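Local coordinates for protein DNA polymerase sliding clamp 2 (Thermococcus kodakarensis, PDB 3LX2) that forms a ring-shaped homotrimeric sliding clamp that probably encircles DNA and tethers the replicative polymerase and other proteins to it, at residues A196-L209 and R221-M233. Residues are numbered along the deposited sequence; the frame is centred on the assembly and turned at random.
Sequences AKSAYGVAYLEDIL and RFGFDIPLLLKYM
Tyr200 carries the polar part of this contact, its OH donating a hydrogen bond to the backbone O of Ile226 at 2.7 Å. The carbonyl lies at the edge of the ring and meets the hydroxyl almost head-on, with a C=O...O angle of 174°. A tyrosine suits the place because its ring is long enough to span from strand 196-201 to the 223-227 turn, giving a partner to a backbone oxygen of the connection between the two strands, while its flat face packs on Leu228. The CB of Leu228 sits over that face, displaced toward the rim, in a CH-pi contact 3.5 Å from the ring centroid. Leu228 has CG anti to its backbone N (chi1 161°), which sends the branched end on toward the helix, where CD2 meets Leu205 CD2 tip to tip at 3.7 Å.

Further along, Leu230 CD1 touches the consecutive residues Ile208 (CG2) and Leu209 (CD2), 3.9 Å from each; branched aliphatic chains fill such a buried layer without needing polar partners. At the other end backbone groups dominate. Phe224 CA offers its hydrogen to Lys197 O in a nearly straight CH...O contact of 3.4 Å. Ser198 CB lies 3.1 Å from Gly223 O, its short side chain adding little bulk beside the turn.

Strands 217-222 and 228-234 form an antiparallel hairpin, and helix 202-209 lies on its face, its axis nearly parallel to that of strand 228-233 (7°) and 10.7 Å from it at closest approach. In PCNA rings such helices line the central DNA channel. Ile244 of strand 238-244 joins Leu205, Ile208 and Leu228, Phe157 of strand 154-159 meets Phe222 edge-to-face, and Leu209 reaches helix 138-151.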
loop_
_atom_site.group_PDB
_atom_site.type_symbol
_atom_site.label_atom_id
_atom_site.label_comp_id
_atom_site.label_asym_id
_atom_site.label_seq_id
_atom_site.Cartn_x
_atom_site.Cartn_y
_atom_site.Cartn_z
ATOM N N ALA A 196 -8.066 25.123 -32.078
ATOM C CA ALA A 196 -8.834 23.907 -31.674
ATOM C C ALA A 196 -9.022 23.699 -30.156
ATOM O O ALA A 196 -8.052 23.503 -29.434
ATOM C CB ALA A 196 -8.224 22.665 -32.310
ATOM N N LYS A 197 -10.274 23.696 -29.693
ATOM C CA LYS A 197 -10.545 23.718 -28.249
ATOM C C LYS A 197 -11.818 22.958 -27.792
ATOM O O LYS A 197 -12.931 23.265 -28.224
ATOM C CB LYS A 197 -10.563 25.176 -27.731
ATOM C CG LYS A 197 -10.919 25.322 -26.252
ATOM C CD LYS A 197 -11.508 26.696 -25.875
ATOM C CE LYS A 197 -10.423 27.732 -25.541
ATOM N NZ LYS A 197 -10.803 28.673 -24.423
ATOM N N SER A 198 -11.638 21.999 -26.875
ATOM C CA SER A 198 -12.775 21.343 -26.225
ATOM C C SER A 198 -12.514 20.912 -24.767
ATOM O O SER A 198 -11.353 20.837 -24.315
ATOM C CB SER A 198 -13.205 20.133 -27.048
ATOM O OG SER A 198 -14.144 19.368 -26.319
ATOM N N ALA A 199 -13.603 20.606 -24.063
ATOM C CA ALA A 199 -13.545 20.167 -22.688
ATOM C C ALA A 199 -14.203 18.808 -22.463
ATOM O O ALA A 199 -15.332 18.551 -22.925
ATOM C CB ALA A 199 -14.194 21.192 -21.763
ATOM N N TYR A 200 -13.512 17.990 -21.673
ATOM C CA TYR A 200 -14.000 16.669 -21.340
ATOM C C TYR A 200 -13.866 16.472 -19.842
ATOM O O TYR A 200 -13.167 17.247 -19.136
ATOM C CB TYR A 200 -13.224 15.603 -22.135
ATOM C CG TYR A 200 -13.135 15.956 -23.594
ATOM C CD1 TYR A 200 -14.162 15.638 -24.445
ATOM C CD2 TYR A 200 -12.049 16.644 -24.106
ATOM C CE1 TYR A 200 -14.112 15.994 -25.773
ATOM C CE2 TYR A 200 -11.984 17.015 -25.453
ATOM C CZ TYR A 200 -13.024 16.670 -26.275
ATOM O OH TYR A 200 -13.035 17.000 -27.608
ATOM N N GLY A 201 -14.567 15.459 -19.360
ATOM C CA GLY A 201 -14.632 15.218 -17.948
ATOM C C GLY A 201 -13.379 14.534 -17.471
ATOM O O GLY A 201 -13.067 13.424 -17.897
ATOM N N VAL A 202 -12.641 15.195 -16.595
ATOM C CA VAL A 202 -11.468 14.600 -15.984
ATOM C C VAL A 202 -11.642 13.155 -15.495
ATOM O O VAL A 202 -10.747 12.278 -15.695
ATOM C CB VAL A 202 -10.979 15.516 -14.854
ATOM C CG1 VAL A 202 -10.009 14.815 -13.921
ATOM C CG2 VAL A 202 -10.328 16.730 -15.483
ATOM N N ALA A 203 -12.774 12.904 -14.855
ATOM C CA ALA A 203 -12.998 11.647 -14.161
ATOM C C ALA A 203 -12.963 10.589 -15.212
ATOM O O ALA A 203 -12.251 9.590 -15.104
ATOM C CB ALA A 203 -14.362 11.655 -13.497
ATOM N N TYR A 204 -13.738 10.812 -16.251
ATOM C CA TYR A 204 -13.755 9.904 -17.392
ATOM C C TYR A 204 -12.340 9.524 -17.968
ATOM O O TYR A 204 -12.019 8.335 -18.093
ATOM C CB TYR A 204 -14.764 10.415 -18.443
ATOM C CG TYR A 204 -16.231 10.436 -17.932
ATOM C CD1 TYR A 204 -17.030 9.290 -18.001
ATOM C CD2 TYR A 204 -16.804 11.590 -17.375
ATOM C CE1 TYR A 204 -18.365 9.287 -17.530
ATOM C CE2 TYR A 204 -18.149 11.599 -16.882
ATOM C CZ TYR A 204 -18.918 10.445 -16.972
ATOM O OH TYR A 204 -20.238 10.409 -16.520
ATOM N N LEU A 205 -11.477 10.511 -18.225
ATOM C CA LEU A 205 -10.171 10.275 -18.854
ATOM C C LEU A 205 -9.198 9.496 -17.967
ATOM O O LEU A 205 -8.409 8.625 -18.429
ATOM C CB LEU A 205 -9.538 11.600 -19.301
ATOM C CG LEU A 205 -10.348 12.598 -20.176
ATOM C CD1 LEU A 205 -9.443 13.545 -20.848
ATOM C CD2 LEU A 205 -11.214 11.956 -21.239
ATOM N N GLU A 206 -9.249 9.818 -16.682
ATOM C CA GLU A 206 -8.390 9.251 -15.684
ATOM C C GLU A 206 -8.700 7.757 -15.535
ATOM O O GLU A 206 -7.808 6.958 -15.272
ATOM C CB GLU A 206 -8.608 10.005 -14.367
ATOM C CG GLU A 206 -8.285 9.202 -13.091
ATOM C CD GLU A 206 -8.276 10.069 -11.819
ATOM O OE1 GLU A 206 -9.387 10.540 -11.398
ATOM O OE2 GLU A 206 -7.139 10.261 -11.274
ATOM N N ASP A 207 -9.966 7.401 -15.649
ATOM C CA ASP A 207 -10.367 5.996 -15.607
ATOM C C ASP A 207 -9.979 5.231 -16.882
ATOM O O ASP A 207 -9.669 4.038 -16.827
ATOM C CB ASP A 207 -11.872 5.850 -15.345
ATOM C CG ASP A 207 -12.240 5.967 -13.863
ATOM O OD1 ASP A 207 -11.362 5.836 -12.978
ATOM O OD2 ASP A 207 -13.440 6.156 -13.574
ATOM N N ILE A 208 -9.956 5.923 -18.012
ATOM C CA ILE A 208 -9.529 5.334 -19.270
ATOM C C ILE A 208 -8.025 5.009 -19.221
ATOM O O ILE A 208 -7.649 3.923 -19.597
ATOM C CB ILE A 208 -9.860 6.269 -20.478
ATOM C CG1 ILE A 208 -11.375 6.444 -20.637
ATOM C CG2 ILE A 208 -9.151 5.805 -21.787
ATOM C CD1 ILE A 208 -11.833 7.409 -21.772
ATOM N N LEU A 209 -7.202 5.957 -18.757
ATOM C CA LEU A 209 -5.718 5.920 -18.783
ATOM C C LEU A 209 -5.059 5.151 -17.641
ATOM O O LEU A 209 -3.860 4.940 -17.652
ATOM C CB LEU A 209 -5.148 7.361 -18.773
ATOM C CG LEU A 209 -5.581 8.350 -19.898
ATOM C CD1 LEU A 209 -5.295 9.856 -19.569
ATOM C CD2 LEU A 209 -5.044 7.955 -21.322
ATOM N N ARG A 221 -7.453 12.317 -30.846
ATOM C CA ARG A 221 -8.049 13.125 -31.941
ATOM C C ARG A 221 -9.146 13.987 -31.348
ATOM O O ARG A 221 -9.864 13.502 -30.461
ATOM C CB ARG A 221 -8.625 12.231 -33.040
ATOM C CG ARG A 221 -7.599 11.443 -33.861
ATOM C CD ARG A 221 -8.278 10.590 -34.961
ATOM N NE ARG A 221 -7.370 10.275 -36.079
ATOM C CZ ARG A 221 -6.819 9.074 -36.327
ATOM N NH1 ARG A 221 -7.075 8.015 -35.537
ATOM N NH2 ARG A 221 -6.016 8.926 -37.386
ATOM N N PHE A 222 -9.254 15.262 -31.766
ATOM C CA PHE A 222 -10.341 16.163 -31.251
ATOM C C PHE A 222 -10.754 17.360 -32.126
ATOM O O PHE A 222 -10.341 17.456 -33.276
ATOM C CB PHE A 222 -10.137 16.566 -29.780
ATOM C CG PHE A 222 -8.882 17.320 -29.514
ATOM C CD1 PHE A 222 -7.678 16.654 -29.363
ATOM C CD2 PHE A 222 -8.905 18.703 -29.379
ATOM C CE1 PHE A 222 -6.481 17.357 -29.095
ATOM C CE2 PHE A 222 -7.721 19.418 -29.114
ATOM C CZ PHE A 222 -6.512 18.741 -28.974
ATOM N N GLY A 223 -11.605 18.244 -31.596
ATOM C CA GLY A 223 -11.987 19.481 -32.280
ATOM C C GLY A 223 -12.835 20.314 -31.341
ATOM O O GLY A 223 -12.864 20.038 -30.121
ATOM N N PHE A 224 -13.532 21.327 -31.881
ATOM C CA PHE A 224 -14.415 22.144 -31.043
ATOM C C PHE A 224 -15.704 21.427 -30.681
ATOM O O PHE A 224 -16.481 21.061 -31.572
ATOM C CB PHE A 224 -14.794 23.505 -31.658
ATOM C CG PHE A 224 -15.886 24.220 -30.873
ATOM C CD1 PHE A 224 -15.616 24.763 -29.603
ATOM C CD2 PHE A 224 -17.198 24.294 -31.362
ATOM C CE1 PHE A 224 -16.635 25.396 -28.835
ATOM C CE2 PHE A 224 -18.226 24.941 -30.604
ATOM C CZ PHE A 224 -17.939 25.479 -29.340
ATOM N N ASP A 225 -15.955 21.283 -29.377
ATOM C CA ASP A 225 -17.213 20.713 -28.880
ATOM C C ASP A 225 -17.641 19.448 -29.655
ATOM O O ASP A 225 -18.829 19.263 -29.991
ATOM C CB ASP A 225 -18.329 21.782 -28.840
ATOM C CG ASP A 225 -19.482 21.400 -27.904
ATOM O OD1 ASP A 225 -19.551 21.963 -26.778
ATOM O OD2 ASP A 225 -20.309 20.523 -28.291
ATOM N N ILE A 226 -16.650 18.584 -29.913
ATOM C CA ILE A 226 -16.832 17.291 -30.613
ATOM C C ILE A 226 -16.177 16.110 -29.821
ATOM O O ILE A 226 -15.210 16.325 -29.076
ATOM C CB ILE A 226 -16.415 17.445 -32.116
ATOM C CG1 ILE A 226 -17.660 17.803 -32.943
ATOM C CG2 ILE A 226 -15.706 16.220 -32.698
ATOM C CD1 ILE A 226 -18.201 19.259 -32.772
ATOM N N PRO A 227 -16.745 14.886 -29.911
ATOM C CA PRO A 227 -16.217 13.802 -29.060
ATOM C C PRO A 227 -14.691 13.675 -29.122
ATOM O O PRO A 227 -14.107 13.895 -30.180
ATOM C CB PRO A 227 -16.884 12.563 -29.630
ATOM C CG PRO A 227 -18.145 13.048 -30.291
ATOM C CD PRO A 227 -18.025 14.520 -30.550
ATOM N N LEU A 228 -14.037 13.396 -27.996
ATOM C CA LEU A 228 -12.580 13.134 -28.006
ATOM C C LEU A 228 -12.312 11.653 -28.293
ATOM O O LEU A 228 -12.982 10.801 -27.729
ATOM C CB LEU A 228 -11.971 13.475 -26.645
ATOM C CG LEU A 228 -10.595 12.881 -26.257
ATOM C CD1 LEU A 228 -9.453 13.625 -26.948
ATOM C CD2 LEU A 228 -10.366 12.898 -24.728
ATOM N N LEU A 229 -11.313 11.352 -29.127
ATOM C CA LEU A 229 -10.824 9.945 -29.271
ATOM C C LEU A 229 -9.538 9.690 -28.488
ATOM O O LEU A 229 -8.603 10.471 -28.555
ATOM C CB LEU A 229 -10.637 9.507 -30.726
ATOM C CG LEU A 229 -9.919 8.136 -30.920
ATOM C CD1 LEU A 229 -10.786 6.902 -30.489
ATOM C CD2 LEU A 229 -9.303 7.904 -32.343
ATOM N N LEU A 230 -9.523 8.618 -27.713
ATOM C CA LEU A 230 -8.288 8.093 -27.160
ATOM C C LEU A 230 -8.289 6.611 -27.548
ATOM O O LEU A 230 -9.231 5.847 -27.221
ATOM C CB LEU A 230 -8.228 8.198 -25.642
ATOM C CG LEU A 230 -8.380 9.490 -24.846
ATOM C CD1 LEU A 230 -8.035 9.193 -23.424
ATOM C CD2 LEU A 230 -7.452 10.568 -25.360
ATOM N N LYS A 231 -7.229 6.247 -28.255
ATOM C CA LYS A 231 -7.080 4.937 -28.836
ATOM C C LYS A 231 -5.741 4.328 -28.408
ATOM O O LYS A 231 -4.684 4.995 -28.458
ATOM C CB LYS A 231 -7.159 5.055 -30.351
ATOM C CG LYS A 231 -6.790 3.789 -31.163
ATOM C CD LYS A 231 -7.149 4.092 -32.623
ATOM C CE LYS A 231 -6.745 2.975 -33.551
ATOM N NZ LYS A 231 -7.530 3.050 -34.819
ATOM N N TYR A 232 -5.802 3.081 -27.949
ATOM C CA TYR A 232 -4.580 2.328 -27.751
ATOM C C TYR A 232 -4.468 1.038 -28.535
ATOM O O TYR A 232 -5.407 0.225 -28.583
ATOM C CB TYR A 232 -4.150 2.171 -26.281
ATOM C CG TYR A 232 -5.112 1.648 -25.202
ATOM C CD1 TYR A 232 -5.922 2.535 -24.440
ATOM C CD2 TYR A 232 -5.110 0.289 -24.821
ATOM C CE1 TYR A 232 -6.767 2.064 -23.386
ATOM C CE2 TYR A 232 -5.963 -0.193 -23.733
ATOM C CZ TYR A 232 -6.777 0.701 -23.037
ATOM O OH TYR A 232 -7.581 0.255 -21.984
ATOM N N MET A 233 -3.319 0.888 -29.183
ATOM C CA MET A 233 -2.978 -0.315 -29.943
ATOM C C MET A 233 -2.589 -1.368 -28.944
ATOM O O MET A 233 -1.887 -1.062 -28.001
ATOM C CB MET A 233 -1.827 -0.026 -30.883
ATOM C CG MET A 233 -2.185 0.951 -31.954
ATOM S SD MET A 233 -3.833 0.623 -32.609
ATOM C CE MET A 233 -3.697 1.455 -34.210
#